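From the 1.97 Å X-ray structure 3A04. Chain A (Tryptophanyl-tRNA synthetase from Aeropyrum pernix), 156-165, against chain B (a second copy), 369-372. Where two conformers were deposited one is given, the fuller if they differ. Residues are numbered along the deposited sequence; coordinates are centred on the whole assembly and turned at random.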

# COMPACT_ATOMS: atom_id res chain seq x y z
N THR A 156 -0.61 8.82 -7.25
CA THR A 156 0.06 9.08 -5.97
C THR A 156 -0.81 9.48 -4.81
O THR A 156 -0.66 8.91 -3.74
CB THR A 156 1.28 10.08 -6.19
OG1 THR A 156 2.20 9.41 -7.04
CG2 THR A 156 2.00 10.31 -4.83
N PRO A 157 -1.68 10.48 -4.99
CA PRO A 157 -2.44 10.91 -3.79
C PRO A 157 -3.35 9.79 -3.20
O PRO A 157 -3.55 9.69 -1.95
CB PRO A 157 -3.27 12.13 -4.29
CG PRO A 157 -2.81 12.43 -5.68
CD PRO A 157 -1.97 11.28 -6.20
N TYR A 158 -3.88 8.95 -4.08
CA TYR A 158 -4.78 7.84 -3.67
C TYR A 158 -3.94 6.86 -2.92
O TYR A 158 -4.26 6.37 -1.90
CB TYR A 158 -5.26 7.13 -4.96
CG TYR A 158 -5.87 5.76 -4.83
CD1 TYR A 158 -7.22 5.62 -4.51
CD2 TYR A 158 -5.17 4.63 -5.20
CE1 TYR A 158 -7.82 4.36 -4.46
CE2 TYR A 158 -5.74 3.40 -5.17
CZ TYR A 158 -7.06 3.26 -4.87
OH TYR A 158 -7.58 1.99 -4.88
N PHE A 159 -2.79 6.54 -3.44
CA PHE A 159 -1.99 5.57 -2.75
C PHE A 159 -1.40 6.14 -1.44
O PHE A 159 -1.23 5.43 -0.51
CB PHE A 159 -0.77 4.83 -3.51
CG PHE A 159 -0.35 3.53 -2.82
CD1 PHE A 159 -1.11 2.38 -2.90
CD2 PHE A 159 0.83 3.44 -2.09
CE1 PHE A 159 -0.71 1.25 -2.26
CE2 PHE A 159 1.19 2.26 -1.48
CZ PHE A 159 0.41 1.21 -1.57
N ARG A 160 -1.10 7.41 -1.41
CA ARG A 160 -0.62 7.99 -0.14
C ARG A 160 -1.66 7.81 0.97
O ARG A 160 -1.32 7.59 2.14
CB ARG A 160 -0.34 9.48 -0.33
CG ARG A 160 0.38 10.08 0.90
CD ARG A 160 0.75 11.57 0.65
NE ARG A 160 1.50 11.79 -0.56
CZ ARG A 160 1.30 12.81 -1.39
NH1 ARG A 160 0.35 13.70 -1.14
NH2 ARG A 160 2.06 12.94 -2.45
N LEU A 161 -2.97 7.86 0.65
CA LEU A 161 -3.88 7.63 1.73
C LEU A 161 -3.74 6.25 2.31
O LEU A 161 -3.96 6.06 3.51
CB LEU A 161 -5.39 7.78 1.24
CG LEU A 161 -5.82 9.22 0.85
CD1 LEU A 161 -7.21 9.14 0.17
CD2 LEU A 161 -5.87 10.05 2.15
N ILE A 162 -3.55 5.27 1.41
CA ILE A 162 -3.44 3.91 1.84
C ILE A 162 -2.23 3.80 2.76
O ILE A 162 -2.31 3.15 3.84
CB ILE A 162 -3.26 2.94 0.62
CG1 ILE A 162 -4.52 2.99 -0.31
CG2 ILE A 162 -3.01 1.49 1.12
CD1 ILE A 162 -4.29 2.25 -1.68
N GLN A 163 -1.13 4.43 2.37
CA GLN A 163 0.07 4.40 3.24
C GLN A 163 -0.15 5.06 4.62
O GLN A 163 0.24 4.52 5.66
CB GLN A 163 1.22 5.11 2.58
CG GLN A 163 1.71 4.46 1.29
CD GLN A 163 2.75 5.35 0.57
OE1 GLN A 163 2.41 6.43 0.03
NE2 GLN A 163 4.01 4.89 0.53
N LEU A 164 -0.86 6.16 4.64
CA LEU A 164 -1.09 6.87 5.89
C LEU A 164 -2.18 6.18 6.69
O LEU A 164 -2.08 6.16 7.91
CB LEU A 164 -1.46 8.32 5.64
CG LEU A 164 -0.34 9.10 4.88
CD1 LEU A 164 -0.79 10.58 4.76
CD2 LEU A 164 1.02 9.05 5.53
N PHE A 165 -3.19 5.56 6.03
CA PHE A 165 -4.22 4.84 6.77
C PHE A 165 -3.64 3.69 7.56
O PHE A 165 -4.21 3.33 8.61
CB PHE A 165 -5.32 4.21 5.87
CG PHE A 165 -6.19 5.22 5.16
CD1 PHE A 165 -6.25 6.55 5.56
CD2 PHE A 165 -7.03 4.79 4.11
CE1 PHE A 165 -7.09 7.49 4.89
CE2 PHE A 165 -7.88 5.72 3.44
CZ PHE A 165 -7.91 7.07 3.84
N PRO B 369 8.43 17.72 -2.16
CA PRO B 369 7.81 17.19 -0.95
C PRO B 369 6.33 16.78 -1.23
O PRO B 369 5.69 17.37 -2.07
CB PRO B 369 7.83 18.37 0.02
CG PRO B 369 8.77 19.40 -0.64
CD PRO B 369 8.84 19.13 -2.06
N PRO B 370 5.80 15.79 -0.50
CA PRO B 370 4.45 15.38 -0.76
C PRO B 370 3.53 16.53 -0.30
O PRO B 370 3.83 17.24 0.68
CB PRO B 370 4.28 14.18 0.18
CG PRO B 370 5.38 14.38 1.25
CD PRO B 370 6.50 14.86 0.42
N ARG B 371 2.39 16.69 -0.97
CA ARG B 371 1.38 17.72 -0.61
C ARG B 371 0.71 17.58 0.79
O ARG B 371 0.31 18.63 1.37
CB ARG B 371 0.33 17.83 -1.78
CG ARG B 371 -0.79 18.85 -1.50
CD ARG B 371 -1.87 19.04 -2.66
NE ARG B 371 -2.96 18.05 -2.60
CZ ARG B 371 -3.90 17.95 -1.65
NH1 ARG B 371 -3.91 18.78 -0.59
NH2 ARG B 371 -4.85 17.02 -1.77
N PHE B 372 0.52 16.35 1.33
CA PHE B 372 -0.03 16.13 2.66
C PHE B 372 0.68 14.86 3.25
O PHE B 372 1.40 14.26 2.37
CB PHE B 372 -1.57 15.95 2.63
CG PHE B 372 -2.06 14.76 1.77
CD1 PHE B 372 -2.16 13.48 2.33
CD2 PHE B 372 -2.43 14.95 0.43
CE1 PHE B 372 -2.66 12.39 1.57
CE2 PHE B 372 -2.90 13.86 -0.38
CZ PHE B 372 -3.02 12.58 0.22
O HOH W 1 2.18 15.41 -3.65

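Residues 156-165 of chain A form a helix, evidenced by i to i+4 backbone bonds such as R160(A) N to T156(A) O (2.8 Å) and L164(A) N to R160(A) O (2.9 Å). The chain B segment is extended through P369(B) and P370(B), where psi is near 150°, and turns at R371(B), where psi falls to -31°. The backbones stay well apart: P157(A) CA lies 8.4 Å from R371(B) CA, and R160(A) CA lies 8.6 Å from F372(B) CA. Side chains must therefore bridge the gap, and no direct hydrogen bond crosses it.

R160(A) and F372(B) account for most of the 292 Å² buried, 90 and 118 Å² respectively. The CA-CB bond of R160(A) points toward chain B, and t rotamers at chi1 and chi2 extend the chain before chi3 (m) bends it. This lays the side chain over one face of the F372(B) ring: R160(A) CZ lies 4.6 Å from the ring centroid, 15° off the normal, a cation-pi geometry, while R160(A) CD makes a CH-pi contact at 3.9 Å, 23° off. Arginine suits the site by offering both methylenes and a delocalised charge. P370(B) CB packs over one face of the guanidinium, 3.6 Å from R160(A) CZ, leaving the in-plane N-H groups free to bond. One such group reaches water 1, which accepts from R160(A) NH2 (2.7 Å) and from R371(B) N (3.0 Å).

The CA-CB bond of F372(B) points sideways, but chi1 of 60° (p) brings the ring nearer the helix. P157(A), L161(A) and L164(A), on successive turns, border it: P157(A) O lies near its plane, 3.7 Å from F372(B) CZ; L164(A) CD1 meets F372(B) CD1 at the edge (4.0 Å); L161(A) CD2 lies 4.0 Å from F372(B) CE1. Phenylalanine offers arginine a flat face and the leucine methyls an apolar surface.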